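Local coordinates for protein 5-formaminoimidazole-4-carboxamide-1-(beta)-D-ribofuranosyl 5'-monophosphate synthetase (Methanocaldococcus jannaschii, PDB 2R7K) that catalyses the ATP- and formate-dependent, folate-independent formylation of AICAR to FAICAR in de novo purine biosynthesis, at residues A[226-231]-A[314-319]; A[152-157]-A[164-169]. One frame throughout, in Å; residues are numbered along the deposited sequence.

Interaction 1: residues A[226-231]-A[314-319]; sequences DKRYES and RVDGGT. With AMZ (aminoimidazole 4-carboxamide ribonucleotide), chain F; ACP (phosphomethylphosphonic acid adenylate ester), chain E.
Arg228 reaches across to Asp316 and grips its carboxylate end-on with two nitrogens, Arg228 NH2 to Asp316 OD1 at 2.7 Å and Arg228 NH1 to Asp316 OD2 at 2.9 Å. Guanidinium and carboxylate lie nearly coplanar, 8° apart, although both hydrogen bonds are bent. NH1 also donates to Asp226 OD2, two residues back, at 3.1 Å, in the guanidinium plane and on the syn lone pair of the oxygen. Asp226 OD1 is satisfied by His210 NE2. Asp316 OD2 has a second donor, Gly318 N at 2.6 Å, which meets it on the anti side, well out of plane, and closes an Asx turn. The turn starts the 3-10 segment 317-319, where Thr319 N and OG1 approach Asp316 O from opposite faces of its plane. In this ATP-grasp domain the network ties strand 219-230 to the loop after strand 306-312, beside AMZ and the ATP analogue ACP. Over one face of the guanidinium sits AMZ O5, 3.7 Å from Arg228 NH1. A methionine in place of Arg228 would probably leave two buried carboxylates, whose Asp226 OD1 and Asp316 OD2 are only 4.5 Å apart, without the charge that now lies between them. Gly318 CA packs 3.3 Å from Asp226 OD1, where a CB would clash. Further along the strand, Glu230 OE1 accepts from ACP O2' at 3.0 Å; OE1 also pairs with Arg238 of a neighbouring subunit.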
loop_
_atom_site.group_PDB
_atom_site.type_symbol
_atom_site.label_atom_id
_atom_site.label_comp_id
_atom_site.label_asym_id
_atom_site.label_seq_id
_atom_site.Cartn_x
_atom_site.Cartn_y
_atom_site.Cartn_z
ATOM N N ASP A 226 14.588 0.376 -21.470
ATOM C CA ASP A 226 13.701 0.953 -22.482
ATOM C C ASP A 226 14.287 0.779 -23.886
ATOM O O ASP A 226 15.473 0.496 -24.048
ATOM C CB ASP A 226 13.471 2.454 -22.227
ATOM C CG ASP A 226 14.707 3.312 -22.554
ATOM O OD1 ASP A 226 15.667 3.288 -21.757
ATOM O OD2 ASP A 226 14.713 4.043 -23.586
ATOM N N LYS A 227 13.443 0.956 -24.899
ATOM C CA LYS A 227 13.925 1.139 -26.262
ATOM C C LYS A 227 13.608 2.566 -26.696
ATOM O O LYS A 227 12.600 3.143 -26.291
ATOM C CB LYS A 227 13.317 0.111 -27.221
ATOM C CG LYS A 227 11.880 0.372 -27.645
ATOM C CD LYS A 227 11.408 -0.679 -28.659
ATOM C CE LYS A 227 10.345 -0.110 -29.587
ATOM N NZ LYS A 227 9.970 -1.045 -30.680
ATOM N N ARG A 228 14.484 3.136 -27.508
ATOM C CA ARG A 228 14.347 4.520 -27.928
ATOM C C ARG A 228 13.231 4.631 -28.943
ATOM O O ARG A 228 12.946 3.676 -29.676
ATOM C CB ARG A 228 15.650 5.023 -28.554
ATOM C CG ARG A 228 16.841 4.983 -27.623
ATOM C CD ARG A 228 16.669 5.986 -26.500
ATOM N NE ARG A 228 17.948 6.351 -25.903
ATOM C CZ ARG A 228 18.251 6.213 -24.614
ATOM N NH1 ARG A 228 17.360 5.727 -23.761
ATOM N NH2 ARG A 228 19.451 6.575 -24.181
ATOM N N TYR A 229 12.601 5.801 -28.962
ATOM C CA TYR A 229 11.539 6.122 -29.896
ATOM C C TYR A 229 12.017 7.395 -30.565
ATOM O O TYR A 229 11.974 8.474 -29.966
ATOM C CB TYR A 229 10.237 6.361 -29.127
ATOM C CG TYR A 229 8.980 6.257 -29.932
ATOM C CD1 TYR A 229 8.866 5.338 -30.961
ATOM C CD2 TYR A 229 7.880 7.053 -29.636
ATOM C CE1 TYR A 229 7.700 5.230 -31.687
ATOM C CE2 TYR A 229 6.707 6.943 -30.353
ATOM C CZ TYR A 229 6.628 6.032 -31.379
ATOM O OH TYR A 229 5.470 5.923 -32.116
ATOM N N GLU A 230 12.496 7.261 -31.802
ATOM C CA GLU A 230 13.235 8.332 -32.479
ATOM C C GLU A 230 12.534 8.826 -33.751
ATOM O O GLU A 230 11.912 8.052 -34.460
ATOM C CB GLU A 230 14.661 7.854 -32.785
ATOM C CG GLU A 230 15.533 7.731 -31.544
ATOM C CD GLU A 230 16.720 6.805 -31.722
ATOM O OE1 GLU A 230 16.681 5.929 -32.609
ATOM O OE2 GLU A 230 17.697 6.953 -30.957
ATOM N N SER A 231 12.629 10.125 -34.019
ATOM C CA SER A 231 12.018 10.732 -35.202
ATOM C C SER A 231 13.125 11.327 -36.091
ATOM O O SER A 231 14.037 11.971 -35.581
ATOM C CB SER A 231 11.031 11.817 -34.766
ATOM O OG SER A 231 10.268 12.317 -35.852
ATOM N N ARG A 314 25.818 8.918 -15.999
ATOM C CA ARG A 314 24.831 9.402 -15.055
ATOM C C ARG A 314 23.457 8.893 -15.482
ATOM O O ARG A 314 23.361 7.933 -16.240
ATOM C CB ARG A 314 24.868 10.925 -14.948
ATOM C CG ARG A 314 25.245 11.628 -16.230
ATOM C CD ARG A 314 24.139 11.552 -17.245
ATOM N NE ARG A 314 24.568 12.101 -18.520
ATOM C CZ ARG A 314 23.777 12.244 -19.575
ATOM N NH1 ARG A 314 24.263 12.756 -20.700
ATOM N NH2 ARG A 314 22.501 11.881 -19.502
ATOM N N VAL A 315 22.399 9.530 -15.000
ATOM C CA VAL A 315 21.060 9.035 -15.277
ATOM C C VAL A 315 20.661 9.331 -16.724
ATOM O O VAL A 315 20.809 10.454 -17.203
ATOM C CB VAL A 315 20.024 9.603 -14.285
ATOM C CG1 VAL A 315 19.938 11.124 -14.402
ATOM C CG2 VAL A 315 18.667 8.942 -14.485
ATOM N N ASP A 316 20.168 8.298 -17.400
ATOM C CA ASP A 316 19.767 8.368 -18.796
ATOM C C ASP A 316 18.276 8.667 -18.930
ATOM O O ASP A 316 17.457 8.155 -18.159
ATOM C CB ASP A 316 20.115 7.044 -19.495
ATOM C CG ASP A 316 19.661 7.009 -20.953
ATOM O OD1 ASP A 316 20.489 7.306 -21.843
ATOM O OD2 ASP A 316 18.477 6.702 -21.212
ATOM N N GLY A 317 17.929 9.485 -19.920
ATOM C CA GLY A 317 16.536 9.855 -20.178
ATOM C C GLY A 317 15.557 8.695 -20.217
ATOM O O GLY A 317 14.382 8.856 -19.912
ATOM N N GLY A 318 16.034 7.518 -20.603
ATOM C CA GLY A 318 15.163 6.357 -20.705
ATOM C C GLY A 318 14.530 5.915 -19.391
ATOM O O GLY A 318 13.555 5.155 -19.404
ATOM N N THR A 319 15.080 6.375 -18.263
ATOM C CA THR A 319 14.530 6.052 -16.942
ATOM C C THR A 319 13.115 6.594 -16.766
ATOM O O THR A 319 12.357 6.121 -15.917
ATOM C CB THR A 319 15.426 6.540 -15.779
ATOM O OG1 THR A 319 15.705 7.939 -15.920
ATOM C CG2 THR A 319 16.715 5.769 -15.753
HETATM O O5 AMZ F . 15.927 9.103 -23.888
HETATM C C6 AMZ F . 15.471 10.224 -23.659
HETATM N N2 AMZ F . 14.195 10.497 -23.386
HETATM C C3A AMZ F . 16.384 11.435 -23.679
HETATM C C7A AMZ F . 17.736 11.404 -23.924
HETATM N N3 AMZ F . 18.461 10.317 -24.181
HETATM N N1 AMZ F . 16.024 12.692 -23.464
HETATM C C5 AMZ F . 17.131 13.438 -23.570
HETATM N N AMZ F . 18.179 12.653 -23.849
HETATM C C1 AMZ F . 19.570 13.092 -24.032
HETATM C C2 AMZ F . 19.791 13.582 -25.463
HETATM C C3 AMZ F . 19.737 15.092 -25.337
HETATM O O2 AMZ F . 20.655 15.664 -26.268
HETATM O O1 AMZ F . 21.102 13.186 -25.873
HETATM O O AMZ F . 19.773 14.216 -23.136
HETATM C C AMZ F . 20.249 15.332 -23.912
HETATM C C4 AMZ F . 19.607 16.589 -23.319
HETATM O O3 AMZ F . 18.190 16.449 -23.313
HETATM P P AMZ F . 17.254 17.692 -23.681
HETATM O OP1 AMZ F . 17.344 18.849 -22.749
HETATM O O4 AMZ F . 17.656 18.134 -25.189
HETATM O OP2 AMZ F . 15.749 17.111 -23.769
HETATM P PG ACP E . 21.480 11.464 -28.495
HETATM O O1G ACP E . 21.143 12.692 -29.310
HETATM O O2G ACP E . 22.463 11.731 -27.378
HETATM O O3G ACP E . 20.265 10.669 -28.069
HETATM P PB ACP E . 23.160 9.025 -28.730
HETATM O O1B ACP E . 22.280 8.646 -27.563
HETATM O O2B ACP E . 24.594 9.408 -28.433
HETATM C C3B ACP E . 22.364 10.377 -29.640
HETATM P PA ACP E . 23.825 7.703 -31.168
HETATM O O1A ACP E . 25.077 6.869 -31.107
HETATM O O2A ACP E . 23.829 9.081 -31.778
HETATM O O3A ACP E . 23.196 7.726 -29.681
HETATM O "O5'" ACP E . 22.721 6.852 -31.952
HETATM C "C5'" ACP E . 21.515 7.470 -32.371
HETATM C "C4'" ACP E . 20.601 6.334 -32.775
HETATM O "O4'" ACP E . 21.119 5.695 -33.946
HETATM C "C3'" ACP E . 20.556 5.248 -31.712
HETATM O "O3'" ACP E . 19.551 5.488 -30.717
HETATM C "C2'" ACP E . 20.275 4.002 -32.525
HETATM O "O2'" ACP E . 18.867 3.879 -32.715
HETATM C "C1'" ACP E . 20.950 4.281 -33.867
HETATM N N9 ACP E . 22.294 3.668 -33.867
HETATM C C8 ACP E . 23.378 4.200 -33.268
HETATM N N7 ACP E . 24.462 3.405 -33.430
HETATM C C5 ACP E . 24.071 2.339 -34.156
HETATM C C6 ACP E . 24.725 1.130 -34.698
HETATM N N6 ACP E . 26.039 0.890 -34.478
HETATM N N1 ACP E . 23.963 0.269 -35.403
HETATM C C2 ACP E . 22.652 0.494 -35.628
HETATM N N3 ACP E . 21.994 1.576 -35.169
HETATM C C4 ACP E . 22.639 2.514 -34.434
#

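Interaction 2: residues A[152-157]-A[164-169]; sequences TVIVKF and RGYFIA. With ACP (phosphomethylphosphonic acid adenylate ester), chain E.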
loop_
_atom_site.group_PDB
_atom_site.type_symbol
_atom_site.label_atom_id
_atom_site.label_comp_id
_atom_site.label_asym_id
_atom_site.label_seq_id
_atom_site.Cartn_x
_atom_site.Cartn_y
_atom_site.Cartn_z
ATOM N N THR A 152 27.287 -2.758 -44.300
ATOM C CA THR A 152 26.408 -1.654 -43.970
ATOM C C THR A 152 26.960 -0.955 -42.731
ATOM O O THR A 152 27.369 -1.599 -41.759
ATOM C CB THR A 152 24.940 -2.101 -43.785
ATOM O OG1 THR A 152 24.479 -2.719 -44.993
ATOM C CG2 THR A 152 24.049 -0.907 -43.489
ATOM N N VAL A 153 27.020 0.367 -42.796
ATOM C CA VAL A 153 27.542 1.150 -41.695
ATOM C C VAL A 153 26.564 2.260 -41.373
ATOM O O VAL A 153 25.743 2.632 -42.212
ATOM C CB VAL A 153 28.922 1.786 -42.027
ATOM C CG1 VAL A 153 29.991 0.706 -42.219
ATOM C CG2 VAL A 153 28.826 2.693 -43.244
ATOM N N ILE A 154 26.638 2.770 -40.148
ATOM C CA ILE A 154 25.937 3.994 -39.811
ATOM C C ILE A 154 26.993 5.083 -39.657
ATOM O O ILE A 154 28.099 4.821 -39.172
ATOM C CB ILE A 154 25.083 3.843 -38.522
ATOM C CG1 ILE A 154 24.327 5.138 -38.222
ATOM C CG2 ILE A 154 25.957 3.417 -37.341
ATOM C CD1 ILE A 154 23.270 5.004 -37.140
ATOM N N VAL A 155 26.673 6.297 -40.089
ATOM C CA VAL A 155 27.655 7.376 -40.016
ATOM C C VAL A 155 27.151 8.547 -39.186
ATOM O O VAL A 155 26.092 9.110 -39.460
ATOM C CB VAL A 155 28.104 7.879 -41.420
ATOM C CG1 VAL A 155 29.286 8.828 -41.274
ATOM C CG2 VAL A 155 28.490 6.705 -42.307
ATOM N N LYS A 156 27.936 8.912 -38.179
ATOM C CA LYS A 156 27.540 9.934 -37.225
ATOM C C LYS A 156 28.391 11.197 -37.334
ATOM O O LYS A 156 29.621 11.137 -37.324
ATOM C CB LYS A 156 27.609 9.369 -35.804
ATOM C CG LYS A 156 26.764 8.123 -35.611
ATOM C CD LYS A 156 27.080 7.422 -34.306
ATOM C CE LYS A 156 26.176 6.206 -34.120
ATOM N NZ LYS A 156 26.577 5.355 -32.961
ATOM N N PHE A 157 27.720 12.338 -37.437
ATOM C CA PHE A 157 28.388 13.629 -37.443
ATOM C C PHE A 157 27.896 14.458 -36.261
ATOM O O PHE A 157 26.688 14.628 -36.081
ATOM C CB PHE A 157 28.091 14.384 -38.742
ATOM C CG PHE A 157 28.137 13.527 -39.977
ATOM C CD1 PHE A 157 27.027 12.797 -40.374
ATOM C CD2 PHE A 157 29.283 13.467 -40.753
ATOM C CE1 PHE A 157 27.067 12.009 -41.513
ATOM C CE2 PHE A 157 29.329 12.685 -41.895
ATOM C CZ PHE A 157 28.219 11.955 -42.275
ATOM N N ARG A 164 19.876 13.795 -36.371
ATOM C CA ARG A 164 19.778 14.647 -37.557
ATOM C C ARG A 164 21.019 14.562 -38.461
ATOM O O ARG A 164 20.915 14.635 -39.689
ATOM C CB ARG A 164 19.502 16.098 -37.157
ATOM C CG ARG A 164 18.942 16.951 -38.288
ATOM C CD ARG A 164 17.561 16.470 -38.714
ATOM N NE ARG A 164 17.199 16.961 -40.042
ATOM C CZ ARG A 164 16.501 18.071 -40.269
ATOM N NH1 ARG A 164 16.079 18.816 -39.254
ATOM N NH2 ARG A 164 16.222 18.436 -41.514
ATOM N N GLY A 165 22.190 14.409 -37.847
ATOM C CA GLY A 165 23.426 14.195 -38.592
ATOM C C GLY A 165 23.767 12.719 -38.697
ATOM O O GLY A 165 24.709 12.240 -38.058
ATOM N N TYR A 166 22.994 11.993 -39.501
ATOM C CA TYR A 166 23.171 10.553 -39.667
ATOM C C TYR A 166 22.827 10.124 -41.085
ATOM O O TYR A 166 21.964 10.719 -41.736
ATOM C CB TYR A 166 22.253 9.770 -38.717
ATOM C CG TYR A 166 22.446 10.040 -37.240
ATOM C CD1 TYR A 166 21.756 11.069 -36.606
ATOM C CD2 TYR A 166 23.295 9.251 -36.479
ATOM C CE1 TYR A 166 21.922 11.319 -35.256
ATOM C CE2 TYR A 166 23.472 9.490 -35.125
ATOM C CZ TYR A 166 22.783 10.531 -34.518
ATOM O OH TYR A 166 22.948 10.778 -33.170
ATOM N N PHE A 167 23.500 9.081 -41.555
ATOM C CA PHE A 167 23.016 8.327 -42.707
ATOM C C PHE A 167 23.566 6.911 -42.689
ATOM O O PHE A 167 24.495 6.597 -41.937
ATOM C CB PHE A 167 23.263 9.048 -44.054
ATOM C CG PHE A 167 24.720 9.173 -44.448
ATOM C CD1 PHE A 167 25.335 10.417 -44.481
ATOM C CD2 PHE A 167 25.462 8.053 -44.813
ATOM C CE1 PHE A 167 26.664 10.540 -44.857
ATOM C CE2 PHE A 167 26.796 8.166 -45.183
ATOM C CZ PHE A 167 27.399 9.410 -45.206
ATOM N N ILE A 168 22.959 6.053 -43.499
ATOM C CA ILE A 168 23.373 4.663 -43.622
ATOM C C ILE A 168 24.019 4.444 -44.991
ATOM O O ILE A 168 23.551 4.984 -45.996
ATOM C CB ILE A 168 22.154 3.723 -43.489
ATOM C CG1 ILE A 168 21.488 3.911 -42.118
ATOM C CG2 ILE A 168 22.556 2.270 -43.725
ATOM C CD1 ILE A 168 20.179 3.155 -41.952
ATOM N N ALA A 169 25.086 3.653 -45.034
ATOM C CA ALA A 169 25.776 3.394 -46.289
ATOM C C ALA A 169 26.235 1.955 -46.358
ATOM O O ALA A 169 26.612 1.376 -45.342
ATOM C CB ALA A 169 26.965 4.335 -46.448
HETATM P PG ACP E . 21.480 11.464 -28.495
HETATM O O1G ACP E . 21.143 12.692 -29.310
HETATM O O2G ACP E . 22.463 11.731 -27.378
HETATM O O3G ACP E . 20.265 10.669 -28.069
HETATM P PB ACP E . 23.160 9.025 -28.730
HETATM O O1B ACP E . 22.280 8.646 -27.563
HETATM O O2B ACP E . 24.594 9.408 -28.433
HETATM C C3B ACP E . 22.364 10.377 -29.640
HETATM P PA ACP E . 23.825 7.703 -31.168
HETATM O O1A ACP E . 25.077 6.869 -31.107
HETATM O O2A ACP E . 23.829 9.081 -31.778
HETATM O O3A ACP E . 23.196 7.726 -29.681
HETATM O "O5'" ACP E . 22.721 6.852 -31.952
HETATM C "C5'" ACP E . 21.515 7.470 -32.371
HETATM C "C4'" ACP E . 20.601 6.334 -32.775
HETATM O "O4'" ACP E . 21.119 5.695 -33.946
HETATM C "C3'" ACP E . 20.556 5.248 -31.712
HETATM O "O3'" ACP E . 19.551 5.488 -30.717
HETATM C "C2'" ACP E . 20.275 4.002 -32.525
HETATM O "O2'" ACP E . 18.867 3.879 -32.715
HETATM C "C1'" ACP E . 20.950 4.281 -33.867
HETATM N N9 ACP E . 22.294 3.668 -33.867
HETATM C C8 ACP E . 23.378 4.200 -33.268
HETATM N N7 ACP E . 24.462 3.405 -33.430
HETATM C C5 ACP E . 24.071 2.339 -34.156
HETATM C C6 ACP E . 24.725 1.130 -34.698
HETATM N N6 ACP E . 26.039 0.890 -34.478
HETATM N N1 ACP E . 23.963 0.269 -35.403
HETATM C C2 ACP E . 22.652 0.494 -35.628
HETATM N N3 ACP E . 21.994 1.576 -35.169
HETATM C C4 ACP E . 22.639 2.514 -34.434
#
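Val155 and Phe167 lie side by side on one face of an antiparallel beta hairpin, strands 153-156 and 166-169, whose intervening loop belongs to the ATP site of the ATP-grasp fold. Val155 CB sits over the Phe167 ring in a CH-pi contact, 4.2 Å from its centroid, while CG2 fits against Phe167 CE2. Phe167 holds CG between its backbone N and carbonyl carbon (chi1 67°), which places the ring beside this valine. The Phe157 ring meets the CD1-CE1 side of Phe167 obliquely, planes 46° apart, and helix 172-184 covers this face through Phe175 and Leu182. Val153 CG2 and Ala169 CB continue the apolar row. Backbone bonds pair Val153 with Ala169 and Val155 with Phe167 (weak from Phe167 N).

The opposite face receives the nucleotide. Ile154 lays CD1 against the base at ACP N9 and CG2 near C6. Beside it the extended Lys156 chain crosses Tyr166, its CG 3.6 Å from Tyr166 CE2, and runs on to the nucleotide and Glu199. Tyr166 OH gives a very short bond to ACP O2A, which lies at the ring edge, whereas Lys156 NZ donates to both ACP O1A at 2.8 Å and ACP N7 at 2.9 Å.

From the N terminus, the chain first passes the parallel sheet built on strand 20-24, then reaches the antiparallel sheet that carries the nucleotide hairpin. Interaction 2 closes first, a short hairpin with six residues between 152-157 and 164-169, at one edge of a four-stranded antiparallel sheet. Interaction 1 opens later, and its closure by 314-319 spans 82 residues of mixed helix and strand, tying a strand of the five-stranded sheet to the loop beyond that sheet's edge strand 306-312. The two are in series, neither nested nor crossed. Their centres are 20 Å apart and they do not touch, yet ACP bridges them: interaction 2 holds its base and alpha-phosphate, 226-231 its ribose.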